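Local coordinates for protein MGS-M4 (Unidentified, PDB 4Q3M) that probably reduces carbonyl compounds as an aldo-keto reductase with a TIM-barrel fold, although its substrate is unknown, at residues Y145-E148 with P153-V156. Sequence-based numbering, arbitrary orientation.
Sequences YLME and PPMV
Leu146 and Met147, on the last turns of helix 140-149, lie beside Pro154 in the loop that follows it, where residues 153-156 run extended through Pro153 and Pro154 and then lead into strand 156-160. The backbones come nearest at Met147 and Pro153, with 5.9 Å between Met147 CA and Pro153 CA. The chain thus folds back beside the helix it has just left, and no hydrogen bond joins the two segments. Pro154 makes the contact through ring atoms CG and CD, set against two neighbouring helix residues. Its CG meets the stem of Leu146, 3.9 Å from Leu146 CB, while Leu146 CD2 also lies 4.0 Å from Pro154 CG. Next to this, Pro154 CD faces the thioether, 4.0 Å from Met147 SD. Met147 has CG anti to its carbonyl carbon (chi1 -67°), and this with the bend at chi2 sets the sulfur against the proline ring; the bend at chi3 turns only the terminal methyl. Beyond the two segments, Leu146 also packs on Val135 of strand 133-136 and on Phe138, Pro154 on Tyr118 of helix 111-126, and Val156 bonds through its backbone to Val135. This is the link from helix 140-149 to strand 156-160, on the outer side of the parallel barrel. Leu146 and Pro154 are buried and Met147 partly exposed, so cohesion here is apolar, resting on van der Waals contact and, mainly on the Leu146 side, the exclusion of water.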
ATOM      1  N   TYR A 145       8.717 -14.359   2.734  1.00 42.15           N
ATOM      2  CA  TYR A 145       8.230 -15.580   3.361  1.00 40.15           C
ATOM      3  C   TYR A 145       8.245 -16.748   2.380  1.00 41.56           C
ATOM      4  O   TYR A 145       8.616 -17.865   2.741  1.00 43.44           O
ATOM      5  CB  TYR A 145       6.819 -15.371   3.915  1.00 38.80           C
ATOM      6  CG  TYR A 145       6.280 -16.556   4.682  1.00 38.01           C
ATOM      7  CD1 TYR A 145       6.618 -16.755   6.016  1.00 35.47           C
ATOM      8  CD2 TYR A 145       5.433 -17.475   4.076  1.00 34.61           C
ATOM      9  CE1 TYR A 145       6.128 -17.837   6.722  1.00 37.68           C
ATOM     10  CE2 TYR A 145       4.939 -18.559   4.775  1.00 37.72           C
ATOM     11  CZ  TYR A 145       5.289 -18.736   6.097  1.00 42.66           C
ATOM     12  OH  TYR A 145       4.796 -19.815   6.796  1.00 50.45           O
ATOM     13  N   LEU A 146       7.768 -16.508   1.189  1.00 40.04           N
ATOM     14  CA  LEU A 146       7.812 -17.481   0.140  1.00 37.80           C
ATOM     15  C   LEU A 146       9.242 -17.859  -0.330  1.00 35.76           C
ATOM     16  O   LEU A 146       9.518 -19.007  -0.551  1.00 34.91           O
ATOM     17  CB  LEU A 146       6.938 -16.985  -0.998  1.00 34.85           C
ATOM     18  CG  LEU A 146       5.725 -17.791  -1.409  1.00 39.78           C
ATOM     19  CD1 LEU A 146       4.948 -18.294  -0.221  1.00 39.62           C
ATOM     20  CD2 LEU A 146       4.834 -16.952  -2.264  1.00 42.17           C
ATOM     21  N   MET A 147      10.132 -16.878  -0.461  1.00 32.26           N
ATOM     22  CA  MET A 147      11.536 -17.105  -0.788  1.00 36.52           C
ATOM     23  C   MET A 147      12.196 -18.013   0.243  1.00 41.40           C
ATOM     24  O   MET A 147      13.017 -18.866  -0.095  1.00 44.62           O
ATOM     25  CB  MET A 147      12.296 -15.779  -0.874  1.00 38.27           C
ATOM     26  CG  MET A 147      11.880 -14.889  -2.032  1.00 36.04           C
ATOM     27  SD  MET A 147      12.091 -15.689  -3.632  1.00 42.81           S
ATOM     28  CE  MET A 147      13.854 -16.002  -3.624  1.00 31.85           C
ATOM     29  N   GLU A 148      11.816 -17.832   1.502  1.00 40.76           N
ATOM     30  CA  GLU A 148      12.379 -18.611   2.594  1.00 46.40           C
ATOM     31  C   GLU A 148      11.827 -20.035   2.645  1.00 45.06           C
ATOM     32  O   GLU A 148      12.573 -20.986   2.875  1.00 47.38           O
ATOM     33  CB  GLU A 148      12.117 -17.909   3.930  1.00 52.14           C
ATOM     34  CG  GLU A 148      12.658 -18.650   5.143  1.00 61.22           C
ATOM     35  CD  GLU A 148      14.173 -18.648   5.206  1.00 67.84           C
ATOM     36  OE1 GLU A 148      14.797 -17.765   4.580  1.00 69.77           O
ATOM     37  OE2 GLU A 148      14.742 -19.533   5.881  1.00 67.72           O
ATOM     38  N   PRO A 153      10.964 -21.699  -5.893  1.00 40.71           N
ATOM     39  CA  PRO A 153      10.869 -20.241  -5.740  1.00 38.36           C
ATOM     40  C   PRO A 153       9.894 -19.580  -6.712  1.00 41.10           C
ATOM     41  O   PRO A 153       9.806 -20.002  -7.866  1.00 41.62           O
ATOM     42  CB  PRO A 153      12.301 -19.772  -6.014  1.00 38.37           C
ATOM     43  CG  PRO A 153      13.149 -20.930  -5.625  1.00 39.19           C
ATOM     44  CD  PRO A 153      12.362 -22.148  -6.016  1.00 40.84           C
ATOM     45  N   PRO A 154       9.163 -18.557  -6.239  1.00 43.53           N
ATOM     46  CA  PRO A 154       8.209 -17.780  -7.040  1.00 39.48           C
ATOM     47  C   PRO A 154       8.833 -17.253  -8.326  1.00 35.38           C
ATOM     48  O   PRO A 154       9.990 -16.832  -8.323  1.00 34.48           O
ATOM     49  CB  PRO A 154       7.826 -16.630  -6.106  1.00 43.22           C
ATOM     50  CG  PRO A 154       8.011 -17.189  -4.742  1.00 45.01           C
ATOM     51  CD  PRO A 154       9.201 -18.101  -4.838  1.00 45.72           C
ATOM     52  N   MET A 155       8.068 -17.276  -9.411  1.00 38.71           N
ATOM     53  CA  MET A 155       8.591 -16.894 -10.715  1.00 39.33           C
ATOM     54  C   MET A 155       7.992 -15.581 -11.202  1.00 35.85           C
ATOM     55  O   MET A 155       8.626 -14.844 -11.958  1.00 42.07           O
ATOM     56  CB  MET A 155       8.323 -18.005 -11.733  1.00 40.93           C
ATOM     57  CG  MET A 155       8.763 -19.384 -11.266  1.00 41.95           C
ATOM     58  SD  MET A 155       8.322 -20.701 -12.413  1.00 41.23           S
ATOM     59  CE  MET A 155       8.883 -22.140 -11.506  1.00 35.78           C
ATOM     60  N   VAL A 156       6.768 -15.292 -10.769  1.00 31.41           N
ATOM     61  CA  VAL A 156       6.055 -14.099 -11.216  1.00 29.37           C
ATOM     62  C   VAL A 156       5.299 -13.429 -10.070  1.00 32.91           C
ATOM     63  O   VAL A 156       4.657 -14.101  -9.263  1.00 37.83           O
ATOM     64  CB  VAL A 156       5.054 -14.435 -12.352  1.00 28.33           C
ATOM     65  CG1 VAL A 156       4.153 -13.245 -12.660  1.00 25.23           C
ATOM     66  CG2 VAL A 156       5.790 -14.889 -13.606  1.00 26.96           C
TER